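Local structure of 3-hydroxyisobutyrate dehydrogenase (Salmonella typhimurium, 3G0O) at residues 62-75 with 91-104. The protein probably oxidises L-threonate to 2-oxo-tetronate, using NAD(+) in preference to NADP(+). Sequence-based numbering, arbitrary orientation.
Sequences AGVVDALVILVVNA and LMKPGSAVMVSSTI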
loop_
_atom_site.group_PDB
_atom_site.type_symbol
_atom_site.label_atom_id
_atom_site.label_comp_id
_atom_site.label_asym_id
_atom_site.label_seq_id
_atom_site.Cartn_x
_atom_site.Cartn_y
_atom_site.Cartn_z
ATOM N N ALA A 62 30.987 24.785 4.653
ATOM C CA ALA A 62 31.413 23.703 3.766
ATOM C C ALA A 62 32.893 23.360 3.923
ATOM O O ALA A 62 33.297 22.208 3.749
ATOM C CB ALA A 62 31.116 24.073 2.317
ATOM N N GLY A 63 33.698 24.361 4.259
ATOM C CA GLY A 63 35.121 24.138 4.420
ATOM C C GLY A 63 35.552 23.384 5.665
ATOM O O GLY A 63 36.726 23.034 5.787
ATOM N N VAL A 64 34.632 23.118 6.588
ATOM C CA VAL A 64 35.005 22.407 7.809
ATOM C C VAL A 64 34.253 21.107 8.062
ATOM O O VAL A 64 34.654 20.314 8.918
ATOM C CB VAL A 64 34.821 23.294 9.064
ATOM C CG1 VAL A 64 35.597 24.588 8.902
ATOM C CG2 VAL A 64 33.341 23.563 9.306
ATOM N N VAL A 65 33.166 20.881 7.333
ATOM C CA VAL A 65 32.392 19.668 7.544
ATOM C C VAL A 65 33.096 18.408 7.057
ATOM O O VAL A 65 33.833 18.426 6.071
ATOM C CB VAL A 65 31.007 19.745 6.852
ATOM C CG1 VAL A 65 30.171 20.842 7.485
ATOM C CG2 VAL A 65 31.178 19.984 5.359
ATOM N N ASP A 66 32.855 17.315 7.771
ATOM C CA ASP A 66 33.410 16.015 7.433
ATOM C C ASP A 66 32.460 15.371 6.427
ATOM O O ASP A 66 32.848 14.508 5.640
ATOM C CB ASP A 66 33.498 15.153 8.686
ATOM C CG ASP A 66 34.469 15.714 9.702
ATOM O OD1 ASP A 66 35.682 15.694 9.423
ATOM O OD2 ASP A 66 34.027 16.187 10.769
ATOM N N ALA A 67 31.207 15.807 6.462
ATOM C CA ALA A 67 30.197 15.277 5.557
ATOM C C ALA A 67 29.126 16.315 5.280
ATOM O O ALA A 67 28.758 17.097 6.155
ATOM C CB ALA A 67 29.559 14.025 6.158
ATOM N N LEU A 68 28.637 16.319 4.047
ATOM C CA LEU A 68 27.582 17.239 3.651
ATOM C C LEU A 68 26.444 16.385 3.107
ATOM O O LEU A 68 26.660 15.566 2.213
ATOM C CB LEU A 68 28.071 18.191 2.558
ATOM C CG LEU A 68 27.111 19.331 2.205
ATOM C CD1 LEU A 68 27.185 20.398 3.293
ATOM C CD2 LEU A 68 27.478 19.932 0.855
ATOM N N VAL A 69 25.247 16.554 3.661
ATOM C CA VAL A 69 24.077 15.803 3.200
ATOM C C VAL A 69 23.191 16.771 2.426
ATOM O O VAL A 69 22.867 17.852 2.919
ATOM C CB VAL A 69 23.260 15.223 4.381
ATOM C CG1 VAL A 69 22.105 14.369 3.854
ATOM C CG2 VAL A 69 24.162 14.407 5.289
ATOM N N ILE A 70 22.807 16.386 1.212
ATOM C CA ILE A 70 21.969 17.237 0.381
ATOM C C ILE A 70 20.591 16.619 0.167
ATOM O O ILE A 70 20.439 15.637 -0.567
ATOM C CB ILE A 70 22.637 17.490 -0.984
ATOM C CG1 ILE A 70 24.044 18.057 -0.766
ATOM C CG2 ILE A 70 21.792 18.449 -1.814
ATOM C CD1 ILE A 70 24.834 18.268 -2.045
ATOM N N LEU A 71 19.593 17.199 0.824
ATOM C CA LEU A 71 18.215 16.726 0.726
ATOM C C LEU A 71 17.390 17.777 -0.005
ATOM O O LEU A 71 16.760 18.636 0.615
ATOM C CB LEU A 71 17.649 16.484 2.128
ATOM C CG LEU A 71 18.280 15.331 2.917
ATOM C CD1 LEU A 71 18.272 15.647 4.397
ATOM C CD2 LEU A 71 17.528 14.039 2.640
ATOM N N VAL A 72 17.408 17.707 -1.332
ATOM C CA VAL A 72 16.671 18.649 -2.156
ATOM C C VAL A 72 15.781 17.930 -3.170
ATOM O O VAL A 72 15.882 16.718 -3.356
ATOM C CB VAL A 72 17.630 19.617 -2.886
ATOM C CG1 VAL A 72 18.377 20.461 -1.863
ATOM C CG2 VAL A 72 18.610 18.840 -3.751
ATOM N N VAL A 73 14.921 18.698 -3.827
ATOM C CA VAL A 73 13.967 18.158 -4.788
ATOM C C VAL A 73 14.526 17.523 -6.057
ATOM O O VAL A 73 14.105 16.431 -6.439
ATOM C CB VAL A 73 12.940 19.248 -5.198
ATOM C CG1 VAL A 73 11.988 18.708 -6.249
ATOM C CG2 VAL A 73 12.161 19.707 -3.977
ATOM N N ASN A 74 15.474 18.183 -6.711
ATOM C CA ASN A 74 15.996 17.640 -7.959
ATOM C C ASN A 74 17.489 17.817 -8.210
ATOM O O ASN A 74 18.199 18.461 -7.435
ATOM C CB ASN A 74 15.226 18.251 -9.128
ATOM C CG ASN A 74 15.261 19.759 -9.102
ATOM O OD1 ASN A 74 16.332 20.361 -9.034
ATOM N ND2 ASN A 74 14.092 20.381 -9.150
ATOM N N ALA A 75 17.944 17.241 -9.320
ATOM C CA ALA A 75 19.342 17.297 -9.726
ATOM C C ALA A 75 19.811 18.728 -9.942
ATOM O O ALA A 75 20.946 19.079 -9.606
ATOM C CB ALA A 75 19.543 16.493 -11.003
ATOM N N LEU A 91 35.150 23.994 -1.893
ATOM C CA LEU A 91 35.576 24.499 -0.593
ATOM C C LEU A 91 35.783 23.364 0.396
ATOM O O LEU A 91 36.407 23.540 1.438
ATOM C CB LEU A 91 34.524 25.448 -0.036
ATOM C CG LEU A 91 34.196 26.671 -0.884
ATOM C CD1 LEU A 91 33.078 27.441 -0.206
ATOM C CD2 LEU A 91 35.436 27.536 -1.049
HETATM N N MSE A 92 35.240 22.200 0.060
HETATM C CA MSE A 92 35.323 21.025 0.914
HETATM C C MSE A 92 36.721 20.435 0.996
HETATM O O MSE A 92 37.446 20.372 0.002
HETATM C CB MSE A 92 34.312 19.979 0.437
HETATM C CG MSE A 92 32.881 20.458 0.643
HETATM SE SE MSE A 92 31.509 19.186 0.227
HETATM C CE MSE A 92 31.707 17.994 1.714
ATOM N N LYS A 93 37.091 19.994 2.190
ATOM C CA LYS A 93 38.412 19.431 2.400
ATOM C C LYS A 93 38.541 18.011 1.874
ATOM O O LYS A 93 37.588 17.234 1.899
ATOM C CB LYS A 93 38.774 19.469 3.892
ATOM C CG LYS A 93 37.764 18.776 4.791
ATOM C CD LYS A 93 38.110 18.910 6.267
ATOM C CE LYS A 93 36.920 18.524 7.122
ATOM N NZ LYS A 93 37.307 18.295 8.544
ATOM N N PRO A 94 39.737 17.653 1.384
ATOM C CA PRO A 94 39.988 16.312 0.850
ATOM C C PRO A 94 39.543 15.209 1.809
ATOM O O PRO A 94 39.752 15.299 3.021
ATOM C CB PRO A 94 41.496 16.312 0.634
ATOM C CG PRO A 94 41.779 17.736 0.282
ATOM C CD PRO A 94 40.955 18.481 1.307
ATOM N N GLY A 95 38.927 14.168 1.261
ATOM C CA GLY A 95 38.478 13.066 2.091
ATOM C C GLY A 95 37.073 13.215 2.650
ATOM O O GLY A 95 36.509 12.239 3.141
ATOM N N SER A 96 36.509 14.420 2.592
ATOM C CA SER A 96 35.158 14.641 3.106
ATOM C C SER A 96 34.153 13.954 2.181
ATOM O O SER A 96 34.465 13.663 1.030
ATOM C CB SER A 96 34.858 16.142 3.219
ATOM O OG SER A 96 34.975 16.805 1.975
ATOM N N ALA A 97 32.952 13.689 2.682
ATOM C CA ALA A 97 31.948 13.007 1.870
ATOM C C ALA A 97 30.683 13.812 1.613
ATOM O O ALA A 97 30.273 14.636 2.428
ATOM C CB ALA A 97 31.581 11.680 2.524
ATOM N N VAL A 98 30.069 13.566 0.461
ATOM C CA VAL A 98 28.826 14.234 0.113
ATOM C C VAL A 98 27.773 13.151 -0.072
ATOM O O VAL A 98 27.932 12.259 -0.901
ATOM C CB VAL A 98 28.932 15.032 -1.197
ATOM C CG1 VAL A 98 27.579 15.636 -1.531
ATOM C CG2 VAL A 98 29.975 16.123 -1.062
HETATM N N MSE A 99 26.715 13.223 0.726
HETATM C CA MSE A 99 25.632 12.258 0.648
HETATM C C MSE A 99 24.484 12.940 -0.088
HETATM O O MSE A 99 23.824 13.822 0.464
HETATM C CB MSE A 99 25.196 11.856 2.056
HETATM C CG MSE A 99 24.144 10.763 2.103
HETATM SE SE MSE A 99 23.656 10.314 3.924
HETATM C CE MSE A 99 21.763 9.971 3.681
ATOM N N VAL A 100 24.267 12.552 -1.342
ATOM C CA VAL A 100 23.199 13.143 -2.139
ATOM C C VAL A 100 21.923 12.343 -1.916
ATOM O O VAL A 100 21.839 11.173 -2.285
ATOM C CB VAL A 100 23.558 13.151 -3.645
ATOM C CG1 VAL A 100 22.453 13.829 -4.446
ATOM C CG2 VAL A 100 24.880 13.878 -3.859
ATOM N N SER A 101 20.938 12.979 -1.291
ATOM C CA SER A 101 19.674 12.324 -0.994
ATOM C C SER A 101 18.512 13.087 -1.627
ATOM O O SER A 101 17.760 13.793 -0.953
ATOM C CB SER A 101 19.494 12.234 0.519
ATOM O OG SER A 101 20.589 11.542 1.107
ATOM N N SER A 102 18.380 12.936 -2.936
ATOM C CA SER A 102 17.327 13.601 -3.694
ATOM C C SER A 102 16.636 12.522 -4.527
ATOM O O SER A 102 16.544 11.373 -4.110
ATOM C CB SER A 102 17.961 14.660 -4.605
ATOM O OG SER A 102 17.002 15.322 -5.409
ATOM N N THR A 103 16.130 12.894 -5.693
ATOM C CA THR A 103 15.504 11.921 -6.581
ATOM C C THR A 103 15.996 12.300 -7.967
ATOM O O THR A 103 15.381 13.110 -8.663
ATOM C CB THR A 103 13.965 11.977 -6.515
ATOM O OG1 THR A 103 13.537 11.720 -5.173
ATOM C CG2 THR A 103 13.356 10.927 -7.425
ATOM N N ILE A 104 17.124 11.712 -8.347
ATOM C CA ILE A 104 17.760 12.010 -9.619
ATOM C C ILE A 104 17.999 10.765 -10.475
ATOM O O ILE A 104 17.865 9.638 -10.007
ATOM C CB ILE A 104 19.106 12.733 -9.360
ATOM C CG1 ILE A 104 20.106 11.782 -8.690
ATOM C CG2 ILE A 104 18.873 13.941 -8.469
ATOM C CD1 ILE A 104 21.441 12.433 -8.322
HETATM O O HOH W 1 35.050 20.344 4.496
HETATM O O HOH W 2 38.424 15.711 9.902
HETATM O O HOH W 3 13.962 14.472 -3.607
HETATM O O HOH W 4 16.271 15.323 -10.669
#
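Strand 67-70 pairs in parallel with strand 97-100 inside the Rossmann-type NAD-binding domain. Helix 75-82 lies between them in sequence, so this is a beta-alpha-beta crossover. Strand 9-13 flanks 67-70 on its other edge.

Five backbone bonds join the two segments. Asp66 O and Ala97 N start the ladder at 3.1 Å. Leu68 and Ile70 then bond through both N and O to Ala97, Met99 and Ser101. The bond from Ile70 N to Met99 O is nearly straight, 171° at the hydrogen.

Apolar side chains lie on both faces of the pair. Leu68, Ile70, Val98 and Val100 share one face, where Ile70 CD1 meets Val98 CG1 at 3.8 Å. Selenomethionine Met92 bends at chi3, and its CE rests on Leu68 CB at 3.7 Å. Ala67, Val69, Ala97 and Met99 lie on the other face, with helix 148-161 against the first three.

Charge joins the loops before the strands. Lys93 extends beyond CG past the carbonyls of Val64 and Val65. Its NZ meets Asp66 OD1 in a salt bridge of 3.2 Å, from above the carboxylate plane. Water 2 bridges the same two atoms. Arg153 also pairs with OD1, and His9 N binds OD2. Within the turn 93-96, Lys93 O accepts from both N and OG of Ser96.

Past the strands the two segments draw slightly apart. Water 4 links Ala75 N to Thr103 O. Thr103 OG1 bonds Lys179, the predicted active-site lysine, so the carboxyl-terminal end of these strands probably borders the catalytic cleft. Ser102 ties the segments together here: with OG anti to its own N (chi1 178°), it donates to Val72 O at 2.7 Å, from 47° above the carbonyl plane.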